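Local coordinates for protein hydrogenase (NiFe) small subunit HydA (Allochromatium vinosum, PDB 3MYR) that serves as the iron-sulfur electron-transfer subunit of a heterodimeric [NiFe] hydrogenase that probably oxidises hydrogen and passes the electrons to an acceptor, at residues I142-C147 against T155-H160; G74-P79 against M133-D138; A55-A60 against Y94-E99. One frame throughout, in Å; residues are numbered along the deposited sequence.

Contact 1 of 3, residues I142-C147 against T155-H160. With SF4 (iron/sulfur cluster), chain I.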
loop_
_atom_site.group_PDB
_atom_site.type_symbol
_atom_site.label_atom_id
_atom_site.label_comp_id
_atom_site.label_asym_id
_atom_site.label_seq_id
_atom_site.Cartn_x
_atom_site.Cartn_y
_atom_site.Cartn_z
ATOM N N ILE A 142 -13.937 0.843 21.402
ATOM C CA ILE A 142 -14.924 0.278 20.465
ATOM C C ILE A 142 -14.119 -0.503 19.441
ATOM O O ILE A 142 -13.227 0.065 18.839
ATOM C CB ILE A 142 -15.664 1.389 19.695
ATOM C CG1 ILE A 142 -16.473 2.259 20.642
ATOM C CG2 ILE A 142 -16.630 0.796 18.666
ATOM C CD1 ILE A 142 -16.884 3.539 19.836
ATOM N N ASN A 143 -14.415 -1.779 19.224
ATOM C CA ASN A 143 -13.690 -2.577 18.222
ATOM C C ASN A 143 -14.411 -2.564 16.904
ATOM O O ASN A 143 -15.615 -2.847 16.856
ATOM C CB ASN A 143 -13.621 -4.004 18.726
ATOM C CG ASN A 143 -12.618 -4.136 19.884
ATOM O OD1 ASN A 143 -11.646 -3.385 19.915
ATOM N ND2 ASN A 143 -12.869 -5.023 20.821
ATOM N N VAL A 144 -13.710 -2.211 15.833
ATOM C CA VAL A 144 -14.315 -2.141 14.526
ATOM C C VAL A 144 -13.436 -3.037 13.625
ATOM O O VAL A 144 -12.563 -2.550 12.902
ATOM C CB VAL A 144 -14.397 -0.648 14.003
ATOM C CG1 VAL A 144 -15.070 -0.566 12.532
ATOM C CG2 VAL A 144 -15.224 0.229 14.994
ATOM N N PRO A 145 -13.639 -4.360 13.686
ATOM C CA PRO A 145 -12.679 -5.318 13.075
ATOM C C PRO A 145 -13.023 -5.605 11.609
ATOM O O PRO A 145 -14.003 -5.021 11.079
ATOM C CB PRO A 145 -12.852 -6.552 13.898
ATOM C CG PRO A 145 -14.261 -6.500 14.380
ATOM C CD PRO A 145 -14.513 -5.000 14.668
ATOM N N GLY A 146 -12.304 -6.530 10.985
ATOM C CA GLY A 146 -12.309 -6.639 9.502
ATOM C C GLY A 146 -10.898 -6.362 9.009
ATOM O O GLY A 146 -10.153 -5.671 9.662
ATOM N N CYS A 147 -10.527 -6.872 7.845
ATOM C CA CYS A 147 -9.137 -6.794 7.410
ATOM C C CYS A 147 -9.152 -6.363 5.926
ATOM O O CYS A 147 -9.029 -7.192 5.000
ATOM C CB CYS A 147 -8.501 -8.194 7.607
ATOM S SG CYS A 147 -6.713 -8.109 7.402
ATOM N N THR A 155 -16.659 4.938 8.735
ATOM C CA THR A 155 -17.204 6.281 8.864
ATOM C C THR A 155 -18.608 6.229 9.518
ATOM O O THR A 155 -19.023 7.186 10.108
ATOM C CB THR A 155 -17.291 6.989 7.474
ATOM O OG1 THR A 155 -17.997 6.128 6.560
ATOM C CG2 THR A 155 -15.903 7.186 6.881
ATOM N N GLY A 156 -19.347 5.150 9.321
ATOM C CA GLY A 156 -20.613 4.902 10.021
ATOM C C GLY A 156 -20.517 4.972 11.560
ATOM O O GLY A 156 -21.358 5.588 12.224
ATOM N N VAL A 157 -19.489 4.347 12.104
ATOM C CA VAL A 157 -19.239 4.370 13.522
ATOM C C VAL A 157 -18.864 5.774 13.927
ATOM O O VAL A 157 -19.352 6.291 14.940
ATOM C CB VAL A 157 -18.072 3.436 13.868
ATOM C CG1 VAL A 157 -17.633 3.618 15.370
ATOM C CG2 VAL A 157 -18.534 1.968 13.726
ATOM N N ILE A 158 -17.996 6.407 13.159
ATOM C CA ILE A 158 -17.617 7.756 13.483
ATOM C C ILE A 158 -18.819 8.695 13.418
ATOM O O ILE A 158 -18.993 9.506 14.318
ATOM C CB ILE A 158 -16.481 8.259 12.557
ATOM C CG1 ILE A 158 -15.211 7.455 12.842
ATOM C CG2 ILE A 158 -16.244 9.777 12.759
ATOM C CD1 ILE A 158 -14.108 7.650 11.752
ATOM N N ALA A 159 -19.645 8.566 12.375
ATOM C CA ALA A 159 -20.798 9.474 12.234
ATOM C C ALA A 159 -21.803 9.225 13.384
ATOM O O ALA A 159 -22.437 10.140 13.844
ATOM C CB ALA A 159 -21.517 9.234 10.896
ATOM N N HIS A 160 -21.978 7.958 13.788
ATOM C CA HIS A 160 -22.857 7.651 14.911
ATOM C C HIS A 160 -22.425 8.468 16.161
ATOM O O HIS A 160 -23.247 9.104 16.844
ATOM C CB HIS A 160 -22.763 6.165 15.200
ATOM C CG HIS A 160 -23.794 5.662 16.163
ATOM N ND1 HIS A 160 -23.899 6.130 17.463
ATOM C CD2 HIS A 160 -24.673 4.637 16.059
ATOM C CE1 HIS A 160 -24.921 5.533 18.052
ATOM N NE2 HIS A 160 -25.384 4.599 17.237
HETATM FE FE1 SF4 I . -5.905 -6.092 8.039
HETATM FE FE2 SF4 I . -6.193 -3.465 8.939
HETATM FE FE3 SF4 I . -4.539 -5.301 10.308
HETATM FE FE4 SF4 I . -4.055 -4.176 7.582
HETATM S S1 SF4 I . -3.993 -3.077 9.749
HETATM S S2 SF4 I . -3.664 -6.212 8.445
HETATM S S3 SF4 I . -6.176 -4.306 6.757
HETATM S S4 SF4 I . -6.773 -5.461 10.026
#
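V144, at the end of strand 141-144, and V157, on helix 151-164, have their CA atoms 8.2 Å apart, the closest backbone approach between residues 142-147 and 155-160, and no hydrogen bond joins the two segments. The CB of each valine is directed at the other segment, and the two side chains slide past one another in opposite directions. The nearest pair is CG2 of V144 with CG2 of V157, at 3.9 Å, and V144 CG2 also comes within 4.2 Å of V157 CG1, so one methyl faces both branches of its partner. In V144, chi1 of 180° sets CG1 opposite the backbone N and leaves CG2 to reach the helix. I142, two residues earlier on the same strand face, adds a looser touch: its CG2 lies 4.5 Å from V157 CG1. Y180 packs on V144 and F179 on V157, both from helix 177-180. Past the strand the chain turns through P145 and G146 to C147, whose SG binds the iron FE1 of the [4Fe-4S] cluster at 2.3 Å; G146 O is 3.4 Å from cluster atom S4. The strand-to-cysteine loop followed by a helix that packs back on the strand is the beta-alpha connection of a flavodoxin-like fold, with a cluster ligand in the loop. With all three touching residues buried and apolar, hydrophobic burial joins these segments, which probably fixes distance more than orientation.

Contact 2 of 3, residues G74-P79 against M133-D138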
loop_
_atom_site.group_PDB
_atom_site.type_symbol
_atom_site.label_atom_id
_atom_site.label_comp_id
_atom_site.label_asym_id
_atom_site.label_seq_id
_atom_site.Cartn_x
_atom_site.Cartn_y
_atom_site.Cartn_z
ATOM N N GLY A 74 -3.560 -1.298 13.741
ATOM C CA GLY A 74 -2.386 -2.198 13.973
ATOM C C GLY A 74 -2.316 -2.713 15.398
ATOM O O GLY A 74 -2.802 -2.076 16.326
ATOM N N SER A 75 -1.652 -3.841 15.583
ATOM C CA SER A 75 -1.371 -4.402 16.902
ATOM C C SER A 75 -0.178 -3.673 17.507
ATOM O O SER A 75 0.457 -2.847 16.860
ATOM C CB SER A 75 -1.114 -5.926 16.793
ATOM O OG SER A 75 0.019 -6.095 15.933
ATOM N N ILE A 76 0.030 -3.887 18.791
ATOM C CA ILE A 76 1.105 -3.246 19.531
ATOM C C ILE A 76 1.952 -4.345 20.209
ATOM O O ILE A 76 1.395 -5.198 20.928
ATOM C CB ILE A 76 0.469 -2.398 20.647
ATOM C CG1 ILE A 76 -0.521 -1.363 20.005
ATOM C CG2 ILE A 76 1.551 -1.669 21.490
ATOM C CD1 ILE A 76 -2.055 -1.802 20.063
ATOM N N PRO A 77 3.291 -4.293 20.063
ATOM C CA PRO A 77 4.074 -5.261 20.841
ATOM C C PRO A 77 3.922 -4.896 22.280
ATOM O O PRO A 77 4.146 -3.726 22.674
ATOM C CB PRO A 77 5.520 -5.027 20.371
ATOM C CG PRO A 77 5.373 -4.337 18.979
ATOM C CD PRO A 77 4.111 -3.496 19.119
ATOM N N GLY A 78 3.534 -5.887 23.075
ATOM C CA GLY A 78 3.196 -5.642 24.470
ATOM C C GLY A 78 4.393 -5.259 25.334
ATOM O O GLY A 78 5.558 -5.375 24.908
ATOM N N PRO A 79 4.119 -4.853 26.579
ATOM C CA PRO A 79 5.231 -4.290 27.401
ATOM C C PRO A 79 6.257 -5.388 27.779
ATOM O O PRO A 79 7.352 -5.068 28.129
ATOM C CB PRO A 79 4.509 -3.740 28.663
ATOM C CG PRO A 79 3.225 -4.587 28.747
ATOM C CD PRO A 79 2.822 -4.816 27.289
ATOM N N MET A 133 -7.736 -3.629 23.497
ATOM C CA MET A 133 -8.563 -3.949 24.677
ATOM C C MET A 133 -7.783 -4.751 25.737
ATOM O O MET A 133 -8.003 -4.610 26.929
ATOM C CB MET A 133 -9.826 -4.707 24.235
ATOM C CG MET A 133 -9.538 -6.120 23.710
ATOM S SD MET A 133 -10.958 -6.985 22.925
ATOM C CE MET A 133 -11.778 -7.647 24.380
ATOM N N ASP A 134 -6.825 -5.566 25.309
ATOM C CA ASP A 134 -5.937 -6.231 26.272
ATOM C C ASP A 134 -4.994 -5.276 26.997
ATOM O O ASP A 134 -4.657 -5.477 28.154
ATOM C CB ASP A 134 -5.114 -7.355 25.605
ATOM C CG ASP A 134 -5.979 -8.614 25.298
ATOM O OD1 ASP A 134 -7.204 -8.633 25.591
ATOM O OD2 ASP A 134 -5.447 -9.527 24.679
ATOM N N LEU A 135 -4.585 -4.228 26.328
ATOM C CA LEU A 135 -3.644 -3.273 26.923
ATOM C C LEU A 135 -4.268 -2.052 27.575
ATOM O O LEU A 135 -3.636 -1.389 28.439
ATOM C CB LEU A 135 -2.729 -2.767 25.847
ATOM C CG LEU A 135 -1.498 -3.584 25.416
ATOM C CD1 LEU A 135 -0.844 -4.694 26.242
ATOM C CD2 LEU A 135 -1.078 -3.482 23.946
ATOM N N VAL A 136 -5.477 -1.715 27.142
ATOM C CA VAL A 136 -6.076 -0.487 27.552
ATOM C C VAL A 136 -7.386 -0.864 28.197
ATOM O O VAL A 136 -8.385 -1.210 27.504
ATOM C CB VAL A 136 -6.385 0.431 26.344
ATOM C CG1 VAL A 136 -7.123 1.721 26.879
ATOM C CG2 VAL A 136 -5.080 0.804 25.625
ATOM N N ARG A 137 -7.424 -0.755 29.520
ATOM C CA ARG A 137 -8.593 -1.200 30.279
ATOM C C ARG A 137 -9.362 -0.070 30.937
ATOM O O ARG A 137 -10.488 -0.269 31.426
ATOM C CB ARG A 137 -8.211 -2.237 31.335
ATOM C CG ARG A 137 -7.865 -3.634 30.690
ATOM C CD ARG A 137 -7.316 -4.603 31.715
ATOM N NE ARG A 137 -8.282 -4.818 32.793
ATOM C CZ ARG A 137 -9.477 -5.389 32.660
ATOM N NH1 ARG A 137 -9.863 -5.910 31.478
ATOM N NH2 ARG A 137 -10.244 -5.509 33.755
ATOM N N ASP A 138 -8.810 1.118 31.037
ATOM C CA ASP A 138 -9.644 1.956 31.856
ATOM C C ASP A 138 -10.379 3.036 31.069
ATOM O O ASP A 138 -10.669 4.072 31.568
ATOM C CB ASP A 138 -8.967 2.301 33.222
ATOM C CG ASP A 138 -8.714 0.976 34.114
ATOM O OD1 ASP A 138 -9.711 0.349 34.657
ATOM O OD2 ASP A 138 -7.505 0.539 34.205
#
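L135, the last helical residue of 132-135, reaches across to I76 and P79 at the end of strand 69-77 and just beyond it. Its CB points toward residues 74-79, and CG, set opposite the carbonyl carbon and beside the backbone N (chi1 -82°), carries the fork of the side chain between I76 and P79. There the methyls part company. CD2 lies over the base of I76, 3.8 Å from its CB and 4.0 Å from its CG2, so that it meets the branch point of the isoleucine and not the end of its longer arm. CD1 goes to the proline instead and stands 3.8 Å from P79 CD, the ring carbon next to the nitrogen. The leucine slides past each neighbour in the opposite direction, but chi2 of -19°, close to eclipsed, and a flattened CG leave the exact placing of its two methyls doubtful. No hydrogen bond crosses the contact, and its chemistry is wholly that of aliphatic carbon. The backbone nearby is tied separately: backbone hydrogen bonds join I76 to M130 and G78 to G128, and M130 also touches L135. Burial is uneven, for I76 is buried, L135 partly exposed and P79 exposed, so the contact runs from the interior to the surface. Helix 93-101 borders it as well, with N93 against I76 and Y94 against P79. A short helix that follows the antiparallel strand 129-130 is thus laid over the C-terminal end of a central parallel strand, in the alpha/beta, flavodoxin-like domain that holds the first [4Fe-4S] cluster of the hydrogenase small subunit.

Contact 3 of 3, residues A55-A60 against Y94-E99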
loop_
_atom_site.group_PDB
_atom_site.type_symbol
_atom_site.label_atom_id
_atom_site.label_comp_id
_atom_site.label_asym_id
_atom_site.label_seq_id
_atom_site.Cartn_x
_atom_site.Cartn_y
_atom_site.Cartn_z
ATOM N N ALA A 55 4.928 17.163 17.695
ATOM C CA ALA A 55 4.422 18.313 18.450
ATOM C C ALA A 55 2.915 18.478 18.176
ATOM O O ALA A 55 2.191 18.865 19.060
ATOM C CB ALA A 55 5.225 19.622 18.108
ATOM N N ALA A 56 2.427 18.124 16.982
ATOM C CA ALA A 56 1.013 18.312 16.730
ATOM C C ALA A 56 0.202 17.299 17.542
ATOM O O ALA A 56 -0.892 17.637 18.059
ATOM C CB ALA A 56 0.693 18.182 15.200
ATOM N N ARG A 57 0.691 16.057 17.658
ATOM C CA ARG A 57 -0.050 15.090 18.465
ATOM C C ARG A 57 -0.076 15.568 19.946
ATOM O O ARG A 57 -1.131 15.544 20.597
ATOM C CB ARG A 57 0.517 13.662 18.343
ATOM C CG ARG A 57 0.021 12.718 19.397
ATOM C CD ARG A 57 0.601 11.298 19.245
ATOM N NE ARG A 57 2.024 11.201 19.517
ATOM C CZ ARG A 57 2.548 11.061 20.732
ATOM N NH1 ARG A 57 3.867 11.053 20.858
ATOM N NH2 ARG A 57 1.778 10.956 21.823
ATOM N N LEU A 58 1.075 15.995 20.466
ATOM C CA LEU A 58 1.149 16.410 21.877
ATOM C C LEU A 58 0.289 17.653 22.159
ATOM O O LEU A 58 -0.334 17.769 23.207
ATOM C CB LEU A 58 2.623 16.632 22.332
ATOM C CG LEU A 58 3.514 15.368 22.184
ATOM C CD1 LEU A 58 4.984 15.779 22.455
ATOM C CD2 LEU A 58 3.087 14.293 23.167
ATOM N N GLN A 59 0.253 18.586 21.219
ATOM C CA GLN A 59 -0.563 19.775 21.417
ATOM C C GLN A 59 -2.076 19.422 21.347
ATOM O O GLN A 59 -2.890 19.891 22.136
ATOM C CB GLN A 59 -0.195 20.820 20.381
ATOM C CG GLN A 59 -0.933 22.177 20.576
ATOM C CD GLN A 59 -0.784 23.130 19.377
ATOM O OE1 GLN A 59 0.064 22.925 18.503
ATOM N NE2 GLN A 59 -1.628 24.161 19.327
ATOM N N ALA A 60 -2.446 18.531 20.446
ATOM C CA ALA A 60 -3.801 17.989 20.489
ATOM C C ALA A 60 -4.132 17.366 21.828
ATOM O O ALA A 60 -5.211 17.590 22.331
ATOM C CB ALA A 60 -4.057 16.976 19.322
ATOM N N TYR A 94 4.110 0.788 22.509
ATOM C CA TYR A 94 3.378 0.579 23.761
ATOM C C TYR A 94 3.366 1.842 24.611
ATOM O O TYR A 94 2.305 2.303 25.136
ATOM C CB TYR A 94 4.013 -0.557 24.565
ATOM C CG TYR A 94 3.372 -0.705 25.924
ATOM C CD1 TYR A 94 2.067 -1.206 26.008
ATOM C CD2 TYR A 94 3.971 -0.170 27.091
ATOM C CE1 TYR A 94 1.401 -1.318 27.224
ATOM C CE2 TYR A 94 3.304 -0.284 28.351
ATOM C CZ TYR A 94 2.014 -0.878 28.391
ATOM O OH TYR A 94 1.241 -1.005 29.552
ATOM N N SER A 95 4.536 2.467 24.681
ATOM C CA SER A 95 4.668 3.754 25.414
ATOM C C SER A 95 3.733 4.871 24.825
ATOM O O SER A 95 3.052 5.618 25.559
ATOM C CB SER A 95 6.123 4.182 25.301
ATOM O OG SER A 95 6.276 5.334 25.987
ATOM N N ILE A 96 3.665 4.939 23.500
ATOM C CA ILE A 96 2.865 5.960 22.812
ATOM C C ILE A 96 1.363 5.679 23.013
ATOM O O ILE A 96 0.570 6.568 23.302
ATOM C CB ILE A 96 3.213 6.017 21.300
ATOM C CG1 ILE A 96 4.702 6.452 21.082
ATOM C CG2 ILE A 96 2.200 6.957 20.565
ATOM C CD1 ILE A 96 5.257 5.805 19.702
ATOM N N LEU A 97 0.976 4.411 22.884
ATOM C CA LEU A 97 -0.394 4.005 23.141
ATOM C C LEU A 97 -0.843 4.453 24.532
ATOM O O LEU A 97 -1.882 5.172 24.660
ATOM C CB LEU A 97 -0.547 2.482 22.993
ATOM C CG LEU A 97 -1.920 1.924 23.448
ATOM C CD1 LEU A 97 -2.940 2.311 22.330
ATOM C CD2 LEU A 97 -1.867 0.387 23.494
ATOM N N MET A 98 -0.075 4.081 25.562
ATOM C CA MET A 98 -0.539 4.289 26.918
ATOM C C MET A 98 -0.569 5.776 27.185
ATOM O O MET A 98 -1.511 6.267 27.795
ATOM C CB MET A 98 0.326 3.539 27.986
ATOM C CG MET A 98 0.265 1.964 27.823
ATOM S SD MET A 98 -1.397 1.330 27.495
ATOM C CE MET A 98 -2.070 1.538 29.173
ATOM N N GLU A 99 0.426 6.518 26.689
ATOM C CA GLU A 99 0.455 7.961 26.973
ATOM C C GLU A 99 -0.682 8.712 26.174
ATOM O O GLU A 99 -1.299 9.613 26.705
ATOM C CB GLU A 99 1.853 8.502 26.677
ATOM C CG GLU A 99 1.886 9.911 26.102
ATOM C CD GLU A 99 3.252 10.302 25.457
ATOM O OE1 GLU A 99 4.242 10.405 26.225
ATOM O OE2 GLU A 99 3.336 10.503 24.207
#
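R57 and E99 form a salt bridge between helices 50-63 and 93-101. R57 NH2 donates to E99 OE2 at 2.9 Å along a nearly straight path (167°), entering the anti lone pair, the one turned away from the other carboxylate oxygen. A second bond, from R57 NH1 to the same E99 OE2 at 3.4 Å, is weak. CG of R57 stands anti to the backbone N (chi1 165°) and the chain then bends at chi3, turning the guanidinium edge to E99, nearly coplanar with its carboxylate. E54 gives NH1 of R57 a further salt bridge, and the two carboxylates probably offset the charge of this buried arginine. The segments run at 28° with axes 12.9 Å apart: neighbouring helices on the sheet of the alpha/beta domain, spanned by long side chains, while R57 also rests on I7 and L9 of strand 5-10. A leucine in place of R57 would probably leave E99 without its charged mate and E54 without the arginine it also pairs with. Outward from the bridge, I96 CG2 sits over the centre of one guanidinium face, 4.1 Å from R57 CZ. At the exposed margin L58 CD2 comes to 3.9 Å from E99 OE2.

All three contacts belong to the alpha/beta domain that binds the first [4Fe-4S] cluster, and they differ in their distance from it. Contact 1 includes a cluster ligand, C147, while the side chain of V144 is about 12 Å from the [3Fe-4S] cluster. In contact 2 the side chain of I76 is about 11 Å from the [4Fe-4S] cluster and about 8 Å from that of the ligand C113; contact 3 lies away from the cluster-binding residues. Contacts 2 and 3, with centres 15 Å apart, share a packed border: Y94 CA is 3.7 Å from I76 CG2. Contacts 1 and 2 meet where M133 SD comes 3.5 Å from N143 ND2, whereas contacts 1 and 3 stay about 11 Å apart at their nearest atoms.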